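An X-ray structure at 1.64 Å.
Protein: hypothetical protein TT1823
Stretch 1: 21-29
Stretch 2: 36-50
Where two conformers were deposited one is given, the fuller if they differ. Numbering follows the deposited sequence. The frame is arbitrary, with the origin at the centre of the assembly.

Stretch 1 (21-29) LANLLKSYG
Stretch 2 36-50: VFECYLDERLLEDLR

Leu-25 and Phe-37 form the apolar centre. Stretch 1 is helical from Leu-21 through Leu-25 at least, with phi/psi near -62/-40. Stretch 2 runs as a strand from Val-36 to Leu-41, turns at Asp-42, and is helical from Glu-43 to Arg-50. The first helix and the strand run 25° from parallel, and their axes approach to 9.6 Å.

Both Leu-25 and Phe-37 point toward the other stretch. Leu-25 is m,t; Phe-37 has chi1 -84° and chi2 66°. Leu-25 CB lies over one face of the Phe-37 ring, 3.6 Å from its centroid and 15° off the normal, a CH-pi contact. Leu-25 CB is 3.5 Å from Phe-37 CD2. The flat ring fits against the helix: Ala-22 CB is 4.2 Å from Phe-37 CZ, and Lys-26 CE is 3.8 Å from Phe-37 CE2. The small Ala-22 leaves the ring close to the backbone, with Ala-22 O 3.7 Å from Phe-37 CZ. The aliphatic chain of Lys-26 passes beside the ring, with its amino group farther out. Leu-25 also reaches the second helix, where its CD2 is 4.0 Å from Leu-49 CD1. Leu-49 is t,t and buried.

Tyr-28 has the largest covered area. Its chi1 is -57° and its chi2 is -86°. Leu-49 CB lies over one ring face, 4.0 Å from the centroid and 13° off the normal, a second CH-pi contact. Tyr-28 CD1 is 3.8 Å from Leu-41 CD2, and Tyr-28 CE1 is 4.2 Å from Leu-45 CD2. Nearer the backbone, Tyr-28 CB is 3.9 Å from Cys-39 SG, with Cys-39 in the m rotamer.

After the helix, Gly-29 has phi/psi 178/-159. Its CA is 4.2 Å from Cys-39 CA, the closest CA register, and 3.4 Å from Glu-38 O. An ideal CB here would clash, at 2.2 Å from Glu-38 O and 2.8 Å from Cys-39 CA. Glycine suits this close approach.

Water completes the backbone junction. Water 1 donates to Tyr-28 O and accepts from Tyr-40 N, with its O 2.6 Å from each atom. Water 2 donates to Tyr-28 O at 2.8 Å and Tyr-40 O at 2.9 Å.

At the polar edge, Tyr-28 OH donates to Asp-48 OD1 in a very short 2.5 Å hydrogen bond. Asp-48 has chi1 t, which brings its carboxylate to the ring edge. Asp-42, chi1 p, caps the second helix: Leu-45 N donates to Asp-42 OD2 at 3.0 Å.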

# COMPACT_ATOMS: atom_id res chain seq x y z
N LEU A 21 1.33 0.51 -10.03
CA LEU A 21 1.56 0.50 -8.59
C LEU A 21 0.63 -0.51 -7.90
O LEU A 21 1.08 -1.25 -7.06
CB LEU A 21 1.37 1.91 -7.99
CG LEU A 21 1.56 1.92 -6.47
CD1 LEU A 21 2.99 1.53 -6.06
CD2 LEU A 21 1.20 3.29 -5.91
N ALA A 22 -0.63 -0.55 -8.28
CA ALA A 22 -1.54 -1.55 -7.70
C ALA A 22 -1.07 -2.98 -7.97
O ALA A 22 -1.16 -3.83 -7.09
CB ALA A 22 -2.98 -1.35 -8.19
N ASN A 23 -0.60 -3.23 -9.18
CA ASN A 23 -0.10 -4.55 -9.51
C ASN A 23 1.11 -4.90 -8.66
O ASN A 23 1.25 -6.04 -8.20
CB ASN A 23 0.23 -4.64 -11.00
CG ASN A 23 -1.00 -4.64 -11.87
OD1 ASN A 23 -2.09 -5.05 -11.43
ND2 ASN A 23 -0.84 -4.20 -13.12
N LEU A 24 1.97 -3.91 -8.43
CA LEU A 24 3.10 -4.13 -7.52
C LEU A 24 2.64 -4.47 -6.10
O LEU A 24 3.11 -5.44 -5.49
CB LEU A 24 4.02 -2.91 -7.54
CG LEU A 24 5.11 -2.92 -6.47
CD1 LEU A 24 6.07 -4.05 -6.81
CD2 LEU A 24 5.82 -1.57 -6.37
N LEU A 25 1.67 -3.70 -5.59
CA LEU A 25 1.21 -3.90 -4.23
C LEU A 25 0.59 -5.29 -3.99
O LEU A 25 0.69 -5.83 -2.90
CB LEU A 25 0.24 -2.78 -3.81
CG LEU A 25 0.96 -1.42 -3.69
CD1 LEU A 25 -0.05 -0.35 -3.23
CD2 LEU A 25 2.14 -1.43 -2.70
N LYS A 26 -0.00 -5.87 -5.03
CA LYS A 26 -0.53 -7.23 -4.98
C LYS A 26 0.52 -8.27 -4.58
O LYS A 26 0.19 -9.30 -4.00
CB LYS A 26 -1.17 -7.59 -6.32
CG LYS A 26 -2.41 -6.79 -6.59
CD LYS A 26 -3.65 -7.46 -6.04
CE LYS A 26 -4.87 -6.59 -6.37
NZ LYS A 26 -6.16 -7.23 -6.10
N SER A 27 1.79 -8.00 -4.88
CA SER A 27 2.86 -8.93 -4.52
C SER A 27 3.18 -8.90 -3.02
O SER A 27 3.87 -9.79 -2.48
CB SER A 27 4.07 -8.80 -5.48
OG SER A 27 4.77 -7.62 -5.20
N TYR A 28 2.64 -7.89 -2.31
CA TYR A 28 2.90 -7.74 -0.88
C TYR A 28 1.66 -7.80 -0.01
O TYR A 28 1.78 -7.84 1.21
CB TYR A 28 3.56 -6.39 -0.58
CG TYR A 28 4.84 -6.17 -1.31
CD1 TYR A 28 6.04 -6.63 -0.81
CD2 TYR A 28 4.84 -5.51 -2.55
CE1 TYR A 28 7.24 -6.43 -1.54
CE2 TYR A 28 5.98 -5.30 -3.25
CZ TYR A 28 7.18 -5.75 -2.74
OH TYR A 28 8.31 -5.51 -3.47
N GLY A 29 0.48 -7.74 -0.61
CA GLY A 29 -0.71 -7.66 0.20
C GLY A 29 -1.95 -7.56 -0.63
O GLY A 29 -1.95 -7.92 -1.82
N VAL A 36 -6.09 2.06 -1.15
CA VAL A 36 -5.38 1.52 0.00
C VAL A 36 -5.19 0.01 -0.07
O VAL A 36 -6.15 -0.70 -0.36
CB VAL A 36 -6.12 1.80 1.35
CG1 VAL A 36 -5.28 1.32 2.55
CG2 VAL A 36 -6.42 3.29 1.48
N PHE A 37 -3.95 -0.44 0.19
CA PHE A 37 -3.65 -1.85 0.38
C PHE A 37 -3.22 -2.12 1.80
O PHE A 37 -2.64 -1.24 2.44
CB PHE A 37 -2.50 -2.31 -0.55
CG PHE A 37 -2.96 -2.69 -1.94
CD1 PHE A 37 -3.49 -1.73 -2.81
CD2 PHE A 37 -2.78 -4.00 -2.43
CE1 PHE A 37 -3.92 -2.05 -4.09
CE2 PHE A 37 -3.22 -4.35 -3.73
CZ PHE A 37 -3.79 -3.36 -4.57
N GLU A 38 -3.46 -3.35 2.27
CA GLU A 38 -2.90 -3.79 3.54
C GLU A 38 -1.85 -4.82 3.26
O GLU A 38 -2.14 -5.81 2.60
CB GLU A 38 -3.99 -4.38 4.42
CG GLU A 38 -4.78 -3.28 5.12
CD GLU A 38 -5.95 -3.79 5.96
OE1 GLU A 38 -6.09 -5.03 6.16
OE2 GLU A 38 -6.73 -2.95 6.44
N CYS A 39 -0.66 -4.60 3.81
CA CYS A 39 0.52 -5.42 3.49
C CYS A 39 1.22 -5.84 4.77
O CYS A 39 1.50 -5.03 5.64
CB CYS A 39 1.53 -4.62 2.64
SG CYS A 39 0.88 -4.08 1.04
N TYR A 40 1.57 -7.11 4.86
CA TYR A 40 2.40 -7.56 5.97
C TYR A 40 3.84 -7.53 5.54
O TYR A 40 4.20 -8.18 4.56
CB TYR A 40 2.00 -8.99 6.40
CG TYR A 40 0.78 -8.95 7.27
CD1 TYR A 40 0.90 -8.70 8.63
CD2 TYR A 40 -0.46 -9.07 6.72
CE1 TYR A 40 -0.22 -8.62 9.44
CE2 TYR A 40 -1.60 -8.97 7.51
CZ TYR A 40 -1.45 -8.75 8.87
OH TYR A 40 -2.57 -8.66 9.68
N LEU A 41 4.65 -6.73 6.23
CA LEU A 41 6.03 -6.49 5.80
C LEU A 41 6.96 -6.58 6.98
O LEU A 41 6.61 -6.21 8.12
CB LEU A 41 6.19 -5.07 5.20
CG LEU A 41 5.23 -4.70 4.06
CD1 LEU A 41 5.19 -3.16 3.88
CD2 LEU A 41 5.51 -5.44 2.79
N ASP A 42 8.17 -7.06 6.70
CA ASP A 42 9.25 -6.82 7.64
C ASP A 42 10.21 -5.79 7.02
O ASP A 42 9.92 -5.24 5.95
CB ASP A 42 9.96 -8.13 8.00
CG ASP A 42 10.49 -8.86 6.80
OD1 ASP A 42 10.85 -10.05 6.97
OD2 ASP A 42 10.60 -8.36 5.64
N GLU A 43 11.32 -5.51 7.69
CA GLU A 43 12.26 -4.52 7.18
C GLU A 43 12.69 -4.78 5.74
O GLU A 43 12.71 -3.86 4.92
CB GLU A 43 13.49 -4.38 8.09
CG GLU A 43 13.92 -2.92 8.24
CD GLU A 43 12.83 -2.02 8.82
OE1 GLU A 43 12.64 -0.88 8.30
OE2 GLU A 43 12.15 -2.45 9.78
N ARG A 44 12.98 -6.04 5.42
CA ARG A 44 13.48 -6.38 4.10
C ARG A 44 12.40 -6.18 3.01
O ARG A 44 12.66 -5.60 1.93
CB ARG A 44 13.95 -7.83 4.09
CG ARG A 44 14.41 -8.25 2.69
CD ARG A 44 14.64 -9.75 2.49
NE ARG A 44 13.41 -10.57 2.49
CZ ARG A 44 12.62 -10.77 1.44
NH1 ARG A 44 12.87 -10.19 0.26
NH2 ARG A 44 11.55 -11.56 1.58
N LEU A 45 11.19 -6.64 3.30
CA LEU A 45 10.11 -6.49 2.34
C LEU A 45 9.69 -5.04 2.20
O LEU A 45 9.28 -4.60 1.13
CB LEU A 45 8.90 -7.33 2.73
CG LEU A 45 8.99 -8.84 2.50
CD1 LEU A 45 7.79 -9.50 3.20
CD2 LEU A 45 9.02 -9.20 1.02
N LEU A 46 9.76 -4.30 3.29
CA LEU A 46 9.42 -2.87 3.24
C LEU A 46 10.39 -2.14 2.31
O LEU A 46 9.99 -1.37 1.43
CB LEU A 46 9.39 -2.29 4.65
CG LEU A 46 9.20 -0.79 4.84
CD1 LEU A 46 7.90 -0.36 4.15
CD2 LEU A 46 9.15 -0.52 6.33
N GLU A 47 11.69 -2.40 2.48
CA GLU A 47 12.69 -1.78 1.63
C GLU A 47 12.46 -2.18 0.16
O GLU A 47 12.61 -1.36 -0.72
CB GLU A 47 14.07 -2.24 2.09
CG GLU A 47 15.17 -1.61 1.28
CD GLU A 47 16.54 -2.17 1.59
OE1 GLU A 47 17.43 -1.35 1.84
OE2 GLU A 47 16.72 -3.40 1.59
N ASP A 48 12.09 -3.44 -0.07
CA ASP A 48 11.86 -3.93 -1.42
C ASP A 48 10.67 -3.22 -2.06
O ASP A 48 10.72 -2.81 -3.24
CB ASP A 48 11.60 -5.43 -1.39
CG ASP A 48 11.51 -6.05 -2.78
OD1 ASP A 48 10.47 -6.65 -3.12
OD2 ASP A 48 12.46 -5.98 -3.61
N LEU A 49 9.60 -3.10 -1.28
CA LEU A 49 8.42 -2.35 -1.73
C LEU A 49 8.80 -0.91 -2.10
O LEU A 49 8.42 -0.43 -3.18
CB LEU A 49 7.31 -2.39 -0.66
CG LEU A 49 5.94 -1.77 -0.98
CD1 LEU A 49 4.89 -2.28 0.03
CD2 LEU A 49 5.95 -0.27 -0.95
N ARG A 50 9.53 -0.21 -1.23
CA ARG A 50 9.93 1.17 -1.55
C ARG A 50 10.77 1.25 -2.80
O ARG A 50 10.53 2.11 -3.67
CB ARG A 50 10.69 1.82 -0.42
CG ARG A 50 9.89 2.06 0.83
CD ARG A 50 10.56 3.11 1.70
NE ARG A 50 11.96 2.70 1.84
CZ ARG A 50 12.45 2.03 2.89
NH1 ARG A 50 13.73 1.64 2.86
NH2 ARG A 50 11.71 1.78 3.97
O HOH W 1 0.68 -9.02 3.27
O HOH W 2 3.78 -9.63 2.08